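Local atomic coordinates of apicoplast TIC22, putative (PDB entry 4E6Z), a protein that probably acts as an essential chaperone for protein import into the apicoplast of the malaria parasite Plasmodium falciparum. Residues Glu71-Glu75 against Thr134-Tyr139; Asn84-Tyr90 against Tyr124-Lys129; Tyr192-Tyr196 against Ile210-Leu216. One frame throughout, in Å; residues are numbered along the deposited sequence.

Interaction 1 (Glu71-Glu75 against Thr134-Tyr139); sequences EEKLE and TMKKAY
Leu74 and Lys136 bring the two backbones closest together, and each meets several partners on the other side. The CB of Leu74 packs on the CB of Met135, a selenomethionine here, at 3.8 Å, while its CD1 methyl reaches the root of the Tyr139 side chain, 4.0 Å from that residue's CB. This methyl approaches the ring obliquely. The carbonyl of Leu74 points at the first turn of helix 135-150, where Lys136 N gives its O atom a weak hydrogen bond of 3.4 Å with an N-H...O angle of 130°.

Lys136 runs fully extended beside Glu75, the two side chains heading the same way. With CG anti to the backbone N (chi1 170°), the lysine chain leaves its helix so that CB, CG and CD run alongside Glu71 O, CD coming within 3.2 Å of it. Its NZ then ends in a weak salt bridge with Glu75 OE2, 3.4 Å away. On the Glu75 backbone, the CG2 methyl of Thr134 lies 3.3 Å from Glu75 O. The carboxylate of Glu71 comes to the edge of the Tyr139 ring, the two planes 47° apart, and also has a long, weak ion pair with Lys143.

Behind these contacts, Thr134 is the N-cap of the helix: Lys137 N donates to Thr134 OG1 at 3.2 Å in a nearly straight bond, which helps set the first turn that faces Leu74. Met135 also has a backbone bond to Ile77 and a side-chain contact with Val79. The contact therefore packs the short helix 70-73 and the residues following it against the start of helix 135-150, where that helix leaves strand 129-134, the partner of strand 78-83.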
loop_
_atom_site.group_PDB
_atom_site.type_symbol
_atom_site.label_atom_id
_atom_site.label_comp_id
_atom_site.label_asym_id
_atom_site.label_seq_id
_atom_site.Cartn_x
_atom_site.Cartn_y
_atom_site.Cartn_z
ATOM N N GLU A 71 -13.445 5.960 -0.740
ATOM C CA GLU A 71 -13.427 4.737 -1.536
ATOM C C GLU A 71 -12.841 5.012 -2.915
ATOM O O GLU A 71 -12.288 4.119 -3.556
ATOM C CB GLU A 71 -14.833 4.143 -1.671
ATOM C CG GLU A 71 -15.327 3.387 -0.445
ATOM C CD GLU A 71 -15.799 4.308 0.666
ATOM O OE1 GLU A 71 -15.956 5.521 0.413
ATOM O OE2 GLU A 71 -16.019 3.814 1.793
ATOM N N GLU A 72 -12.965 6.256 -3.366
ATOM C CA GLU A 72 -12.433 6.660 -4.661
ATOM C C GLU A 72 -10.977 7.103 -4.538
ATOM O O GLU A 72 -10.197 6.971 -5.481
ATOM C CB GLU A 72 -13.287 7.778 -5.265
ATOM C CG GLU A 72 -13.008 8.062 -6.735
ATOM C CD GLU A 72 -13.954 9.099 -7.320
ATOM O OE1 GLU A 72 -14.681 9.755 -6.543
ATOM O OE2 GLU A 72 -13.973 9.257 -8.560
ATOM N N LYS A 73 -10.612 7.625 -3.371
ATOM C CA LYS A 73 -9.235 8.040 -3.123
ATOM C C LYS A 73 -8.309 6.831 -3.008
ATOM O O LYS A 73 -7.125 6.911 -3.337
ATOM C CB LYS A 73 -9.141 8.895 -1.855
ATOM C CG LYS A 73 -9.733 10.289 -1.981
ATOM C CD LYS A 73 -9.300 11.169 -0.816
ATOM C CE LYS A 73 -9.692 12.623 -1.033
ATOM N NZ LYS A 73 -9.086 13.521 -0.006
ATOM N N LEU A 74 -8.858 5.716 -2.535
ATOM C CA LEU A 74 -8.094 4.484 -2.362
ATOM C C LEU A 74 -7.949 3.735 -3.682
ATOM O O LEU A 74 -7.143 2.810 -3.800
ATOM C CB LEU A 74 -8.780 3.576 -1.340
ATOM C CG LEU A 74 -9.012 4.142 0.061
ATOM C CD1 LEU A 74 -9.652 3.096 0.963
ATOM C CD2 LEU A 74 -7.714 4.619 0.644
ATOM N N GLU A 75 -8.730 4.147 -4.673
ATOM C CA GLU A 75 -8.806 3.438 -5.944
ATOM C C GLU A 75 -7.496 3.521 -6.724
ATOM O O GLU A 75 -7.141 2.597 -7.459
ATOM C CB GLU A 75 -9.963 3.988 -6.784
ATOM C CG GLU A 75 -10.606 2.972 -7.712
ATOM C CD GLU A 75 -11.904 3.482 -8.319
ATOM O OE1 GLU A 75 -12.200 4.689 -8.171
ATOM O OE2 GLU A 75 -12.630 2.678 -8.942
ATOM N N THR A 134 -7.078 -2.927 -6.301
ATOM C CA THR A 134 -6.833 -1.614 -5.711
ATOM C C THR A 134 -7.089 -1.621 -4.208
ATOM O O THR A 134 -7.698 -2.553 -3.675
ATOM C CB THR A 134 -7.714 -0.526 -6.350
ATOM O OG1 THR A 134 -9.067 -0.679 -5.907
ATOM C CG2 THR A 134 -7.653 -0.617 -7.861
HETATM N N MSE A 135 -6.620 -0.574 -3.531
HETATM C CA MSE A 135 -6.857 -0.411 -2.102
HETATM C C MSE A 135 -8.343 -0.295 -1.814
HETATM O O MSE A 135 -8.806 -0.688 -0.745
HETATM C CB MSE A 135 -6.132 0.823 -1.564
HETATM C CG MSE A 135 -4.881 0.506 -0.763
HETATM SE SE MSE A 135 -5.211 -0.737 0.711
HETATM C CE MSE A 135 -6.732 0.159 1.536
ATOM N N LYS A 136 -9.085 0.261 -2.767
ATOM C CA LYS A 136 -10.537 0.325 -2.669
ATOM C C LYS A 136 -11.117 -1.076 -2.514
ATOM O O LYS A 136 -11.803 -1.374 -1.535
ATOM C CB LYS A 136 -11.126 0.995 -3.912
ATOM C CG LYS A 136 -12.641 0.890 -4.024
ATOM C CD LYS A 136 -13.134 1.525 -5.316
ATOM C CE LYS A 136 -14.639 1.370 -5.479
ATOM N NZ LYS A 136 -15.127 1.979 -6.749
ATOM N N LYS A 137 -10.840 -1.930 -3.494
ATOM C CA LYS A 137 -11.273 -3.320 -3.442
ATOM C C LYS A 137 -10.748 -4.007 -2.183
ATOM O O LYS A 137 -11.461 -4.776 -1.542
ATOM C CB LYS A 137 -10.798 -4.071 -4.687
ATOM C CG LYS A 137 -11.049 -5.565 -4.650
ATOM C CD LYS A 137 -12.534 -5.879 -4.661
ATOM C CE LYS A 137 -12.772 -7.386 -4.694
ATOM N NZ LYS A 137 -14.217 -7.734 -4.786
ATOM N N ALA A 138 -9.499 -3.720 -1.830
ATOM C CA ALA A 138 -8.881 -4.326 -0.657
ATOM C C ALA A 138 -9.602 -3.905 0.619
ATOM O O ALA A 138 -9.772 -4.702 1.541
ATOM C CB ALA A 138 -7.403 -3.961 -0.583
ATOM N N TYR A 139 -10.024 -2.647 0.664
ATOM C CA TYR A 139 -10.767 -2.128 1.804
ATOM C C TYR A 139 -12.142 -2.784 1.874
ATOM O O TYR A 139 -12.605 -3.166 2.947
ATOM C CB TYR A 139 -10.904 -0.608 1.703
ATOM C CG TYR A 139 -11.590 0.036 2.887
ATOM C CD1 TYR A 139 -12.700 0.853 2.712
ATOM C CD2 TYR A 139 -11.127 -0.173 4.179
ATOM C CE1 TYR A 139 -13.325 1.448 3.792
ATOM C CE2 TYR A 139 -11.747 0.414 5.265
ATOM C CZ TYR A 139 -12.846 1.223 5.067
ATOM O OH TYR A 139 -13.464 1.808 6.148
#

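Interaction 2 (Asn84-Tyr90 against Tyr124-Lys129); sequences NYNSSPY and YNGNIK
Tyr85, Lys129 and Tyr90 have the most surface buried here, and each meets the opposite loop in its own way. The ring of Tyr85 lies along the backbone of Gly126 to Ile128. Its CZ is 3.2 Å from Gly126 O, which approaches obliquely, whereas Ile128 N sits at the ring edge, 3.6 Å from Tyr85 CE1.

Tyr90 is held by three neighbours. The edge of the Tyr124 ring points at one of its faces in a T-shaped stack, with planes at 81° and centroids 5.1 Å apart. At its phenol end, Tyr90 OH donates to Asn127 O over 3.0 Å, from above the carbonyl plane. The Ile128 side chain crosses that of Tyr90 at about a right angle, its CG2 methyl 3.3 Å from Tyr90 CE2. The same Asn127 O also receives a CA-H...O contact from Asn84 CA, so this carbonyl serves both ends of the 84-90 loop.

Lys129 reaches across to the 84-87 turn. With CG between the backbone N and the carbonyl carbon (chi1 73°), and the chain extended as far as CE, NZ arrives at Ser87, where it donates to OG at 2.8 Å. Ser87 stands at the end of a type I turn that begins at Asn84, whose OD1 accepts from Ser88 N at 2.9 Å and braces the turn.

Farther out, Ile128 and Tyr124 lean on Ile117 of helix 106-119. The whole is a surface junction of two beta turns, type I at 84-87 and type II at 124-127, beside the end of the antiparallel pair formed by strands 78-83 and 129-134.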
loop_
_atom_site.group_PDB
_atom_site.type_symbol
_atom_site.label_atom_id
_atom_site.label_comp_id
_atom_site.label_asym_id
_atom_site.label_seq_id
_atom_site.Cartn_x
_atom_site.Cartn_y
_atom_site.Cartn_z
ATOM N N ASN A 84 -3.440 -18.143 -9.217
ATOM C CA ASN A 84 -3.328 -19.053 -10.346
ATOM C C ASN A 84 -3.722 -18.293 -11.609
ATOM O O ASN A 84 -3.990 -17.092 -11.555
ATOM C CB ASN A 84 -4.203 -20.301 -10.153
ATOM C CG ASN A 84 -5.684 -19.973 -10.017
ATOM O OD1 ASN A 84 -6.143 -18.911 -10.433
ATOM N ND2 ASN A 84 -6.439 -20.896 -9.436
ATOM N N TYR A 85 -3.768 -18.988 -12.738
ATOM C CA TYR A 85 -4.027 -18.335 -14.017
ATOM C C TYR A 85 -5.478 -17.878 -14.184
ATOM O O TYR A 85 -5.782 -17.058 -15.050
ATOM C CB TYR A 85 -3.593 -19.235 -15.176
ATOM C CG TYR A 85 -2.108 -19.181 -15.455
ATOM C CD1 TYR A 85 -1.189 -19.099 -14.417
ATOM C CD2 TYR A 85 -1.625 -19.216 -16.755
ATOM C CE1 TYR A 85 0.168 -19.047 -14.667
ATOM C CE2 TYR A 85 -0.270 -19.168 -17.015
ATOM C CZ TYR A 85 0.622 -19.083 -15.967
ATOM O OH TYR A 85 1.975 -19.034 -16.220
ATOM N N ASN A 86 -6.369 -18.408 -13.350
ATOM C CA ASN A 86 -7.751 -17.941 -13.309
ATOM C C ASN A 86 -7.889 -16.690 -12.449
ATOM O O ASN A 86 -8.980 -16.133 -12.308
ATOM C CB ASN A 86 -8.677 -19.041 -12.789
ATOM C CG ASN A 86 -9.331 -19.823 -13.905
ATOM O OD1 ASN A 86 -9.792 -19.247 -14.892
ATOM N ND2 ASN A 86 -9.382 -21.141 -13.756
ATOM N N SER A 87 -6.767 -16.263 -11.876
ATOM C CA SER A 87 -6.710 -15.074 -11.033
ATOM C C SER A 87 -7.309 -15.305 -9.646
ATOM O O SER A 87 -7.704 -14.363 -8.969
ATOM C CB SER A 87 -7.374 -13.882 -11.723
ATOM O OG SER A 87 -6.685 -13.550 -12.915
ATOM N N SER A 88 -7.368 -16.564 -9.225
ATOM C CA SER A 88 -7.810 -16.883 -7.873
ATOM C C SER A 88 -6.622 -16.968 -6.923
ATOM O O SER A 88 -5.610 -17.590 -7.244
ATOM C CB SER A 88 -8.605 -18.187 -7.853
ATOM O OG SER A 88 -9.962 -17.948 -8.172
ATOM N N PRO A 89 -6.748 -16.339 -5.745
ATOM C CA PRO A 89 -5.687 -16.275 -4.734
ATOM C C PRO A 89 -5.430 -17.621 -4.072
ATOM O O PRO A 89 -6.332 -18.448 -3.970
ATOM C CB PRO A 89 -6.253 -15.302 -3.688
ATOM C CG PRO A 89 -7.395 -14.609 -4.363
ATOM C CD PRO A 89 -7.945 -15.589 -5.332
ATOM N N TYR A 90 -4.202 -17.826 -3.619
ATOM C CA TYR A 90 -3.863 -18.996 -2.827
ATOM C C TYR A 90 -4.149 -18.753 -1.352
ATOM O O TYR A 90 -3.697 -17.768 -0.777
ATOM C CB TYR A 90 -2.402 -19.374 -3.045
ATOM C CG TYR A 90 -2.167 -19.938 -4.423
ATOM C CD1 TYR A 90 -2.349 -21.294 -4.677
ATOM C CD2 TYR A 90 -1.799 -19.116 -5.478
ATOM C CE1 TYR A 90 -2.157 -21.817 -5.950
ATOM C CE2 TYR A 90 -1.596 -19.631 -6.749
ATOM C CZ TYR A 90 -1.780 -20.977 -6.981
ATOM O OH TYR A 90 -1.578 -21.484 -8.244
ATOM N N TYR A 124 3.611 -25.300 -7.978
ATOM C CA TYR A 124 3.421 -23.894 -8.333
ATOM C C TYR A 124 4.040 -23.442 -9.653
ATOM O O TYR A 124 3.668 -22.395 -10.180
ATOM C CB TYR A 124 3.896 -22.985 -7.192
ATOM C CG TYR A 124 3.049 -23.086 -5.946
ATOM C CD1 TYR A 124 1.713 -22.706 -5.961
ATOM C CD2 TYR A 124 3.583 -23.562 -4.758
ATOM C CE1 TYR A 124 0.934 -22.798 -4.828
ATOM C CE2 TYR A 124 2.813 -23.653 -3.616
ATOM C CZ TYR A 124 1.488 -23.273 -3.658
ATOM O OH TYR A 124 0.715 -23.363 -2.525
ATOM N N ASN A 125 4.983 -24.208 -10.189
ATOM C CA ASN A 125 5.629 -23.794 -11.431
ATOM C C ASN A 125 4.662 -23.734 -12.609
ATOM O O ASN A 125 3.884 -24.659 -12.831
ATOM C CB ASN A 125 6.841 -24.668 -11.755
ATOM C CG ASN A 125 8.155 -23.946 -11.516
ATOM O OD1 ASN A 125 8.380 -22.849 -12.034
ATOM N ND2 ASN A 125 9.032 -24.557 -10.727
ATOM N N GLY A 126 4.708 -22.625 -13.344
ATOM C CA GLY A 126 3.840 -22.418 -14.491
ATOM C C GLY A 126 2.390 -22.162 -14.125
ATOM O O GLY A 126 1.547 -21.963 -15.002
ATOM N N ASN A 127 2.099 -22.151 -12.827
ATOM C CA ASN A 127 0.729 -22.013 -12.343
ATOM C C ASN A 127 0.476 -20.757 -11.511
ATOM O O ASN A 127 -0.606 -20.596 -10.950
ATOM C CB ASN A 127 0.336 -23.237 -11.514
ATOM C CG ASN A 127 0.554 -24.539 -12.255
ATOM O OD1 ASN A 127 0.259 -24.647 -13.446
ATOM N ND2 ASN A 127 1.071 -25.540 -11.550
ATOM N N ILE A 128 1.462 -19.873 -11.409
ATOM C CA ILE A 128 1.267 -18.679 -10.587
ATOM C C ILE A 128 1.722 -17.365 -11.222
ATOM O O ILE A 128 2.665 -17.323 -12.009
ATOM C CB ILE A 128 1.876 -18.832 -9.175
ATOM C CG1 ILE A 128 3.386 -19.041 -9.243
ATOM C CG2 ILE A 128 1.216 -19.981 -8.429
ATOM C CD1 ILE A 128 4.012 -19.141 -7.875
ATOM N N LYS A 129 1.029 -16.291 -10.866
ATOM C CA LYS A 129 1.320 -14.976 -11.410
ATOM C C LYS A 129 0.966 -13.921 -10.376
ATOM O O LYS A 129 0.334 -14.218 -9.359
ATOM C CB LYS A 129 0.497 -14.726 -12.680
ATOM C CG LYS A 129 -0.978 -14.481 -12.398
ATOM C CD LYS A 129 -1.730 -14.005 -13.628
ATOM C CE LYS A 129 -3.083 -13.429 -13.234
ATOM N NZ LYS A 129 -4.181 -13.909 -14.121
#

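Interaction 3 (Tyr192-Tyr196 against Ile210-Leu216); sequences YPVFY and IPLFFDL
Phe195 and Phe214 each present a ring face to an aliphatic group of the other segment. Leu216 CB stands over the centre of the Phe195 ring, 4.0 Å from its centroid and 6° off the normal, while Phe214 O lies in plane at the edge of that ring, 3.5 Å from CE2. On the Phe214 ring, the CG1 methyl of Val194 sits over the centre, 3.7 Å from the centroid, a second CH-pi contact. Val194 CG1 is placed anti to the carbonyl carbon (chi1 -76°), which turns it onto this face and leaves CG2 to meet Leu212. The ring of Phe213 has Phe195 O in plane at its edge.

Tyr196 lies alongside Leu212, its CB 3.6 Å from Leu212 CD1, and its CD1 touches the CG2 methyl of Ile210. In the backbone, Phe195 and Phe213 form a hydrogen-bonded antiparallel pair, Phe195 N to Phe213 O at 2.6 Å and Phe213 N to Phe195 O at 2.8 Å. Beyond the pair, where the second strand ends, a water donates to both Pro193 O and Phe214 O and joins the two chain segments.

Val194 and Leu212 both also touch Leu246 of helix 243-247. The segments belong to the antiparallel beta hairpin of strands 193-203 and 208-213, the two central strands of a mixed four-stranded sheet flanked by strands 238-242 and 255-258.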
loop_
_atom_site.group_PDB
_atom_site.type_symbol
_atom_site.label_atom_id
_atom_site.label_comp_id
_atom_site.label_asym_id
_atom_site.label_seq_id
_atom_site.Cartn_x
_atom_site.Cartn_y
_atom_site.Cartn_z
ATOM N N TYR A 192 0.422 0.674 9.062
ATOM C CA TYR A 192 0.417 0.901 7.623
ATOM C C TYR A 192 0.928 2.300 7.320
ATOM O O TYR A 192 0.146 3.231 7.126
ATOM C CB TYR A 192 -0.986 0.707 7.055
ATOM C CG TYR A 192 -1.555 -0.669 7.311
ATOM C CD1 TYR A 192 -1.305 -1.717 6.438
ATOM C CD2 TYR A 192 -2.338 -0.919 8.429
ATOM C CE1 TYR A 192 -1.824 -2.981 6.670
ATOM C CE2 TYR A 192 -2.863 -2.177 8.667
ATOM C CZ TYR A 192 -2.603 -3.205 7.784
ATOM O OH TYR A 192 -3.120 -4.456 8.021
ATOM N N PRO A 193 2.255 2.445 7.275
ATOM C CA PRO A 193 2.918 3.746 7.152
ATOM C C PRO A 193 2.616 4.500 5.853
ATOM O O PRO A 193 2.579 3.924 4.763
ATOM C CB PRO A 193 4.409 3.384 7.221
ATOM C CG PRO A 193 4.472 1.944 6.812
ATOM C CD PRO A 193 3.219 1.333 7.351
ATOM N N VAL A 194 2.380 5.797 5.996
ATOM C CA VAL A 194 2.440 6.730 4.881
ATOM C C VAL A 194 3.228 7.938 5.373
ATOM O O VAL A 194 3.221 8.239 6.566
ATOM C CB VAL A 194 1.040 7.143 4.371
ATOM C CG1 VAL A 194 0.421 6.014 3.548
ATOM C CG2 VAL A 194 0.137 7.512 5.532
ATOM N N PHE A 195 3.922 8.611 4.462
ATOM C CA PHE A 195 4.818 9.701 4.829
ATOM C C PHE A 195 4.311 11.051 4.329
ATOM O O PHE A 195 3.713 11.142 3.258
ATOM C CB PHE A 195 6.217 9.441 4.264
ATOM C CG PHE A 195 6.783 8.098 4.634
ATOM C CD1 PHE A 195 7.586 7.952 5.754
ATOM C CD2 PHE A 195 6.511 6.980 3.860
ATOM C CE1 PHE A 195 8.103 6.716 6.098
ATOM C CE2 PHE A 195 7.031 5.741 4.195
ATOM C CZ PHE A 195 7.829 5.609 5.315
ATOM N N TYR A 196 4.557 12.103 5.105
ATOM C CA TYR A 196 4.240 13.456 4.651
ATOM C C TYR A 196 5.197 14.493 5.233
ATOM O O TYR A 196 5.889 14.233 6.218
ATOM C CB TYR A 196 2.786 13.822 4.969
ATOM C CG TYR A 196 2.548 14.283 6.387
ATOM C CD1 TYR A 196 2.442 15.635 6.686
ATOM C CD2 TYR A 196 2.425 13.371 7.424
ATOM C CE1 TYR A 196 2.224 16.069 7.981
ATOM C CE2 TYR A 196 2.207 13.793 8.723
ATOM C CZ TYR A 196 2.108 15.143 8.997
ATOM O OH TYR A 196 1.890 15.563 10.291
ATOM N N ILE A 210 -2.541 18.223 1.339
ATOM C CA ILE A 210 -1.249 17.679 1.734
ATOM C C ILE A 210 -1.027 16.305 1.110
ATOM O O ILE A 210 -1.851 15.405 1.271
ATOM C CB ILE A 210 -1.119 17.576 3.268
ATOM C CG1 ILE A 210 -1.041 18.972 3.888
ATOM C CG2 ILE A 210 0.108 16.740 3.651
ATOM C CD1 ILE A 210 -0.873 18.967 5.390
ATOM N N PRO A 211 0.091 16.145 0.389
ATOM C CA PRO A 211 0.425 14.878 -0.267
ATOM C C PRO A 211 0.808 13.823 0.765
ATOM O O PRO A 211 1.602 14.101 1.664
ATOM C CB PRO A 211 1.647 15.231 -1.125
ATOM C CG PRO A 211 1.742 16.728 -1.112
ATOM C CD PRO A 211 1.126 17.166 0.167
ATOM N N LEU A 212 0.245 12.628 0.626
ATOM C CA LEU A 212 0.502 11.531 1.547
ATOM C C LEU A 212 1.161 10.401 0.770
ATOM O O LEU A 212 0.509 9.732 -0.031
ATOM C CB LEU A 212 -0.815 11.045 2.143
ATOM C CG LEU A 212 -0.937 11.011 3.659
ATOM C CD1 LEU A 212 -0.322 12.252 4.274
ATOM C CD2 LEU A 212 -2.396 10.880 4.036
ATOM N N PHE A 213 2.452 10.188 1.007
ATOM C CA PHE A 213 3.233 9.277 0.177
ATOM C C PHE A 213 3.381 7.898 0.789
ATOM O O PHE A 213 3.704 7.768 1.970
ATOM C CB PHE A 213 4.624 9.854 -0.097
ATOM C CG PHE A 213 4.604 11.171 -0.805
ATOM C CD1 PHE A 213 4.676 11.232 -2.187
ATOM C CD2 PHE A 213 4.511 12.353 -0.090
ATOM C CE1 PHE A 213 4.659 12.451 -2.842
ATOM C CE2 PHE A 213 4.494 13.570 -0.735
ATOM C CZ PHE A 213 4.566 13.622 -2.114
ATOM N N PHE A 214 3.156 6.870 -0.024
ATOM C CA PHE A 214 3.430 5.505 0.402
ATOM C C PHE A 214 4.932 5.240 0.406
ATOM O O PHE A 214 5.443 4.566 1.295
ATOM C CB PHE A 214 2.680 4.485 -0.465
ATOM C CG PHE A 214 1.252 4.288 -0.047
ATOM C CD1 PHE A 214 0.910 3.294 0.855
ATOM C CD2 PHE A 214 0.255 5.116 -0.534
ATOM C CE1 PHE A 214 -0.406 3.117 1.252
ATOM C CE2 PHE A 214 -1.060 4.948 -0.140
ATOM C CZ PHE A 214 -1.391 3.949 0.757
ATOM N N ASP A 215 5.635 5.784 -0.582
ATOM C CA ASP A 215 7.087 5.664 -0.639
ATOM C C ASP A 215 7.789 6.909 -0.104
ATOM O O ASP A 215 7.562 8.020 -0.587
ATOM C CB ASP A 215 7.557 5.363 -2.063
ATOM C CG ASP A 215 7.264 3.931 -2.485
ATOM O OD1 ASP A 215 6.428 3.274 -1.825
ATOM O OD2 ASP A 215 7.871 3.464 -3.474
ATOM N N LEU A 216 8.635 6.711 0.902
ATOM C CA LEU A 216 9.436 7.787 1.458
ATOM C C LEU A 216 10.221 8.490 0.354
ATOM O O LEU A 216 10.277 9.717 0.305
ATOM C CB LEU A 216 10.401 7.251 2.519
ATOM C CG LEU A 216 11.415 8.268 3.062
ATOM C CD1 LEU A 216 10.714 9.507 3.602
ATOM C CD2 LEU A 216 12.304 7.649 4.132
HETATM O O HOH W 1 4.174 2.702 3.086
#

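Overall arrangement
Interaction 3 is the buried contact of the three, built from aromatic and aliphatic side chains around a strand pair; interaction 2 lies at the surface, about 31 Å away between centres and on the opposite side of the chain's centre, and relies on a stacked tyrosine pair, a tyrosine hydroxyl bonded to a backbone carbonyl and a lysine bonded to a serine. Interaction 1 is intermediate, combining leucine packing with a weak backbone bond and a weak lysine-glutamate pair. Interactions 1 and 2 flank opposite ends of the pair formed by strands 78-83 and 129-134, their centres about 23 Å apart. Ile77 links the first and third: it bonds to Met135 and touches Phe214, although nearest atoms of the two contacts remain about 5 Å apart.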